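Local coordinates for GH59 galactosidase (PDB 2V4V), which binds xylose through the family 6 carbohydrate-binding module described here, one part of a larger enzyme that probably degrades plant cell-wall polysaccharides, at residues 18-23 and 28-33; 55-60 and 64-69. All coordinates share one frame; numbering follows the deposited sequence.

Interaction 1: 18-23 and 28-33; sequences IQTETC and EDVGFV. With NA (sodium ion), chain C; XYP (beta-D-xylopyranose), chain B.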
loop_
_atom_site.group_PDB
_atom_site.type_symbol
_atom_site.label_atom_id
_atom_site.label_comp_id
_atom_site.label_asym_id
_atom_site.label_seq_id
_atom_site.Cartn_x
_atom_site.Cartn_y
_atom_site.Cartn_z
ATOM N N ILE A 18 -4.318 6.450 -9.997
ATOM C CA ILE A 18 -4.842 6.963 -8.721
ATOM C C ILE A 18 -4.819 8.501 -8.645
ATOM O O ILE A 18 -4.249 9.183 -9.549
ATOM C CB ILE A 18 -4.167 6.235 -7.483
ATOM C CG1 ILE A 18 -2.658 6.490 -7.400
ATOM C CG2 ILE A 18 -4.367 4.699 -7.632
ATOM C CD1 ILE A 18 -2.230 7.940 -7.010
ATOM N N GLN A 19 -5.399 9.043 -7.570
ATOM C CA GLN A 19 -5.307 10.487 -7.323
ATOM C C GLN A 19 -5.166 10.713 -5.836
ATOM O O GLN A 19 -5.777 9.954 -5.063
ATOM C CB GLN A 19 -6.549 11.219 -7.813
ATOM C CG GLN A 19 -6.916 10.886 -9.229
ATOM C CD GLN A 19 -8.281 11.427 -9.607
ATOM O OE1 GLN A 19 -8.651 12.556 -9.180
ATOM N NE2 GLN A 19 -9.049 10.638 -10.398
ATOM N N THR A 20 -4.331 11.692 -5.457
ATOM C CA THR A 20 -4.197 12.047 -4.055
ATOM C C THR A 20 -5.287 13.047 -3.676
ATOM O O THR A 20 -5.720 13.880 -4.501
ATOM C CB THR A 20 -2.832 12.714 -3.769
ATOM O OG1 THR A 20 -2.600 13.761 -4.720
ATOM C CG2 THR A 20 -1.737 11.631 -3.892
ATOM N N GLU A 21 -5.687 12.986 -2.407
ATOM C CA GLU A 21 -6.771 13.824 -1.881
ATOM C C GLU A 21 -6.576 14.081 -0.401
ATOM O O GLU A 21 -5.735 13.420 0.260
ATOM C CB GLU A 21 -8.135 13.206 -2.136
ATOM C CG GLU A 21 -8.228 11.821 -1.488
ATOM C CD GLU A 21 -9.586 11.147 -1.642
ATOM O OE1 GLU A 21 -10.575 11.780 -2.133
ATOM O OE2 GLU A 21 -9.646 9.972 -1.218
ATOM N N THR A 22 -7.392 14.993 0.152
ATOM C CA THR A 22 -7.286 15.374 1.570
ATOM C C THR A 22 -7.731 14.195 2.413
ATOM O O THR A 22 -8.798 13.639 2.176
ATOM C CB THR A 22 -8.234 16.539 1.880
ATOM O OG1 THR A 22 -7.985 17.611 0.959
ATOM C CG2 THR A 22 -8.032 17.053 3.311
ATOM N N CYS A 23 -6.896 13.853 3.391
ATOM C CA CYS A 23 -7.170 12.740 4.294
ATOM C C CYS A 23 -7.745 13.271 5.609
ATOM O O CYS A 23 -7.181 14.208 6.179
ATOM C CB CYS A 23 -5.884 11.983 4.569
ATOM S SG CYS A 23 -6.013 10.612 5.769
ATOM N N GLU A 28 -2.622 13.492 3.369
ATOM C CA GLU A 28 -3.284 13.044 2.130
ATOM C C GLU A 28 -3.470 11.550 2.124
ATOM O O GLU A 28 -2.723 10.827 2.805
ATOM C CB GLU A 28 -2.447 13.375 0.927
ATOM C CG GLU A 28 -1.912 14.814 0.956
ATOM C CD GLU A 28 -1.220 15.173 -0.328
ATOM O OE1 GLU A 28 -0.056 15.656 -0.182
ATOM O OE2 GLU A 28 -1.824 14.974 -1.431
ATOM N N ASP A 29 -4.465 11.096 1.359
ATOM C CA ASP A 29 -4.536 9.672 1.025
ATOM C C ASP A 29 -4.471 9.476 -0.490
ATOM O O ASP A 29 -4.862 10.369 -1.268
ATOM C CB ASP A 29 -5.801 8.990 1.604
ATOM C CG ASP A 29 -7.086 9.589 1.045
ATOM O OD1 ASP A 29 -7.605 10.556 1.683
ATOM O OD2 ASP A 29 -7.549 9.081 -0.046
ATOM N N VAL A 30 -4.000 8.286 -0.874
ATOM C CA VAL A 30 -4.130 7.843 -2.239
ATOM C C VAL A 30 -5.515 7.239 -2.330
ATOM O O VAL A 30 -5.850 6.262 -1.617
ATOM C CB VAL A 30 -3.051 6.798 -2.577
ATOM C CG1 VAL A 30 -3.426 6.007 -3.771
ATOM C CG2 VAL A 30 -1.720 7.521 -2.801
ATOM N N GLY A 31 -6.330 7.859 -3.187
ATOM C CA GLY A 31 -7.689 7.369 -3.424
ATOM C C GLY A 31 -7.962 7.116 -4.910
ATOM O O GLY A 31 -7.055 7.091 -5.735
ATOM N N PHE A 32 -9.248 6.954 -5.216
ATOM C CA PHE A 32 -9.693 6.597 -6.566
ATOM C C PHE A 32 -8.976 5.341 -7.056
ATOM O O PHE A 32 -8.477 5.290 -8.181
ATOM C CB PHE A 32 -9.502 7.784 -7.504
ATOM C CG PHE A 32 -10.125 9.064 -6.943
ATOM C CD1 PHE A 32 -11.433 9.480 -7.333
ATOM C CD2 PHE A 32 -9.456 9.829 -6.012
ATOM C CE1 PHE A 32 -12.010 10.605 -6.803
ATOM C CE2 PHE A 32 -10.053 10.971 -5.503
ATOM C CZ PHE A 32 -11.325 11.356 -5.913
ATOM N N VAL A 33 -8.958 4.313 -6.170
ATOM C CA VAL A 33 -8.234 3.059 -6.436
ATOM C C VAL A 33 -9.200 2.047 -7.018
ATOM O O VAL A 33 -10.202 1.675 -6.374
ATOM C CB VAL A 33 -7.682 2.523 -5.120
ATOM C CG1 VAL A 33 -7.083 1.145 -5.333
ATOM C CG2 VAL A 33 -6.652 3.519 -4.526
HETATM NA NA NA C . -0.752 10.073 3.861
HETATM O O1 XYP B . -15.641 9.939 -4.252
HETATM C C1 XYP B . -14.399 9.254 -4.217
HETATM C C2 XYP B . -13.794 9.555 -2.854
HETATM C C3 XYP B . -12.472 8.824 -2.704
HETATM C C4 XYP B . -12.632 7.353 -3.080
HETATM C C5 XYP B . -13.355 7.215 -4.427
HETATM O O2 XYP B . -13.489 10.935 -2.699
HETATM O O3 XYP B . -11.979 8.944 -1.379
HETATM O O4 XYP B . -11.381 6.714 -3.190
HETATM O O5 XYP B . -14.587 7.898 -4.374
HETATM O O HOH W 1 -0.473 15.127 -3.648
HETATM O O HOH W 2 -0.073 12.362 4.515
#

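Interaction 2: 55-60 and 64-69; sequences ARVASA and GNIEIR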
loop_
_atom_site.group_PDB
_atom_site.type_symbol
_atom_site.label_atom_id
_atom_site.label_comp_id
_atom_site.label_asym_id
_atom_site.label_seq_id
_atom_site.Cartn_x
_atom_site.Cartn_y
_atom_site.Cartn_z
ATOM N N ALA A 55 -0.650 -1.258 6.728
ATOM C CA ALA A 55 -1.151 -0.143 5.914
ATOM C C ALA A 55 -2.335 0.538 6.599
ATOM O O ALA A 55 -3.208 -0.135 7.166
ATOM C CB ALA A 55 -1.591 -0.656 4.554
ATOM N N ARG A 56 -2.333 1.881 6.536
ATOM C CA ARG A 56 -3.424 2.667 7.139
ATOM C C ARG A 56 -4.457 2.970 6.044
ATOM O O ARG A 56 -4.151 3.708 5.124
ATOM C CB ARG A 56 -2.840 3.963 7.724
ATOM C CG ARG A 56 -3.807 4.785 8.523
ATOM C CD ARG A 56 -4.141 4.059 9.840
ATOM N NE ARG A 56 -5.113 4.860 10.582
ATOM C CZ ARG A 56 -5.730 4.456 11.695
ATOM N NH1 ARG A 56 -5.452 3.251 12.221
ATOM N NH2 ARG A 56 -6.630 5.259 12.267
ATOM N N VAL A 57 -5.613 2.320 6.126
ATOM C CA VAL A 57 -6.548 2.262 4.997
ATOM C C VAL A 57 -7.991 2.545 5.394
ATOM O O VAL A 57 -8.384 2.318 6.552
ATOM C CB VAL A 57 -6.550 0.872 4.351
ATOM C CG1 VAL A 57 -5.278 0.665 3.486
ATOM C CG2 VAL A 57 -6.674 -0.205 5.436
ATOM N N ALA A 58 -8.765 3.058 4.442
ATOM C CA ALA A 58 -10.196 3.323 4.655
ATOM C C ALA A 58 -10.963 2.767 3.444
ATOM O O ALA A 58 -10.409 2.706 2.327
ATOM C CB ALA A 58 -10.468 4.823 4.743
ATOM N N SER A 59 -12.222 2.353 3.646
ATOM C CA SER A 59 -12.989 1.963 2.468
ATOM C C SER A 59 -14.476 1.999 2.745
ATOM O O SER A 59 -14.929 1.403 3.767
ATOM C CB SER A 59 -12.658 0.512 2.055
ATOM O OG SER A 59 -13.551 0.075 1.047
ATOM N N ALA A 60 -15.244 2.614 1.840
ATOM C CA ALA A 60 -16.701 2.573 1.946
ATOM C C ALA A 60 -17.307 1.385 1.227
ATOM O O ALA A 60 -18.548 1.247 1.132
ATOM C CB ALA A 60 -17.332 3.847 1.409
ATOM N N GLY A 64 -10.289 -4.856 -0.680
ATOM C CA GLY A 64 -9.585 -5.534 -1.763
ATOM C C GLY A 64 -8.255 -5.987 -1.195
ATOM O O GLY A 64 -8.154 -6.197 0.017
ATOM N N ASN A 65 -7.250 -6.137 -2.055
ATOM C CA ASN A 65 -5.914 -6.586 -1.612
ATOM C C ASN A 65 -4.855 -5.602 -2.112
ATOM O O ASN A 65 -5.006 -5.019 -3.182
ATOM C CB ASN A 65 -5.528 -7.949 -2.226
ATOM C CG ASN A 65 -6.270 -9.127 -1.578
ATOM O OD1 ASN A 65 -6.729 -9.049 -0.421
ATOM N ND2 ASN A 65 -6.353 -10.246 -2.330
ATOM N N ILE A 66 -3.797 -5.439 -1.300
ATOM C CA ILE A 66 -2.599 -4.702 -1.725
ATOM C C ILE A 66 -1.539 -5.750 -1.979
ATOM O O ILE A 66 -1.065 -6.383 -1.053
ATOM C CB ILE A 66 -2.076 -3.729 -0.643
ATOM C CG1 ILE A 66 -3.177 -2.746 -0.196
ATOM C CG2 ILE A 66 -0.807 -3.016 -1.148
ATOM C CD1 ILE A 66 -2.779 -1.853 0.970
ATOM N N GLU A 67 -1.234 -5.985 -3.242
ATOM C CA GLU A 67 -0.154 -6.894 -3.587
ATOM C C GLU A 67 1.145 -6.133 -3.487
ATOM O O GLU A 67 1.285 -5.041 -4.068
ATOM C CB GLU A 67 -0.339 -7.451 -5.000
ATOM C CG GLU A 67 -1.458 -8.503 -5.050
ATOM C CD GLU A 67 -1.637 -9.154 -6.434
ATOM O OE1 GLU A 67 -1.048 -8.670 -7.397
ATOM O OE2 GLU A 67 -2.406 -10.143 -6.513
ATOM N N ILE A 68 2.104 -6.696 -2.760
ATOM C CA ILE A 68 3.360 -5.993 -2.568
ATOM C C ILE A 68 4.385 -6.680 -3.481
ATOM O O ILE A 68 4.781 -7.815 -3.194
ATOM C CB ILE A 68 3.864 -6.124 -1.120
ATOM C CG1 ILE A 68 2.823 -5.583 -0.133
ATOM C CG2 ILE A 68 5.168 -5.357 -0.913
ATOM C CD1 ILE A 68 2.929 -6.211 1.255
ATOM N N ARG A 69 4.811 -5.964 -4.544
ATOM C CA ARG A 69 5.650 -6.561 -5.563
ATOM C C ARG A 69 6.965 -5.772 -5.680
ATOM O O ARG A 69 7.006 -4.574 -5.409
ATOM C CB ARG A 69 4.925 -6.550 -6.914
ATOM C CG ARG A 69 3.780 -7.597 -6.941
ATOM C CD ARG A 69 2.999 -7.589 -8.255
ATOM N NE ARG A 69 1.893 -8.532 -8.190
ATOM C CZ ARG A 69 2.006 -9.854 -8.365
ATOM N NH1 ARG A 69 3.198 -10.430 -8.640
ATOM N NH2 ARG A 69 0.903 -10.626 -8.278
#

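Interaction 1: 18-23 and 28-33
E21 and D29 face each other as a hydrogen-bonded pair of the antiparallel hairpin made by strands 19-22 and 28-31, and both side chains stand on the face that receives the sugar. In E21, CB leads to a CG placed between the backbone N and the carbonyl carbon (chi1 59°), where CG lies 3.2 Å from D29 OD2. The chain then runs extended to its carboxylate: OE1 accepts a hydrogen bond from xylose O2 (3.1 Å), while OE2 comes within 2.6 Å of both xylose O3 and D29 OD2. The two carboxylate planes are 66° apart; the short oxygen-oxygen distance suggests that one acid group carries a proton. D29 OD1 accepts a hydrogen bond from Q90 NE2, a second-shell link that helps position the D29 carboxylate beside E21. F32 forms the neighbouring wall: its backbone N donates to xylose O4 (3.0 Å), and its ring lies between the sugar on one face and the Q19 amide on the other. Amide and ring planes are only 7° apart, a stacked pair. Beneath these groups, paired backbone bonds tie Q19 to G31 and E21 to D29. The other face carries T20 and V30, and there a water bridges T20 OG1 and E28 OE2. I18 CG1 packs on V30 CG1 (3.7 Å). At the E28 end of the hairpin, E28 O binds sodium at 2.4 Å, in a separate site completed by E8, E10, N123 and a water. E21, G31 and F32, with W89, Y118 and N121, line the xylose pocket of this family 6 module.

Interaction 2: 55-60 and 64-69
I66 reaches A55 and V57 with a single methyl group, CD1, and the contact between segments 55-60 and 64-69 is purely apolar. CD1 lies 4.0 Å from A55 CB and 4.3 Å from V57 CG1, touching two residues that alternate along their strand and so turn their side chains to the same side. I66 CG1 sits anti to the carbonyl carbon (chi1 -55°) and the chain continues extended (chi2 174°), which carries CD1 across to the facing strand. The nearest CA atoms, those of A55 and I66, are still 9.0 Å apart, a spacing bridged by side chains alone. All three residues are buried.

Polar groups are engaged away from this meeting point. R69 grips E67 side-on, NE at 3.0 Å and NH2 at 2.9 Å both ending on OE1; the oxygen lies in the guanidinium plane but is approached from above its own carboxylate plane. K113 also pairs with E67, while R56 forms salt bridges with E25 and D94.

Strand 52-59 runs between 121-128 and 91-98 in one sheet, and strand 64-70 between 105-113 and 77-83 in the other; the contact, with L122 and F120 beside it, lies in the apolar interior of this beta-sandwich.

Interactions 1 and 2 follow one another along the chain, the hairpin of 18-23 and 28-33 closing before 55-60 and 64-69 begin. Their centres are 12 Å apart and their nearest atoms about 7 Å, without touching. Interaction 1 is a two-stranded hairpin at the sugar-binding end, bonded by V30 to strand 121-128, whereas interaction 2 joins the two larger antiparallel sheets near the centre of the module. Strand 121-128 connects them: L122 bonds to the backbone of V30 and packs on A55 and V57, and N123 shares the sodium site with E28 while bonding to the backbone of R56. The binding hairpin is thereby attached to the beta-sandwich core.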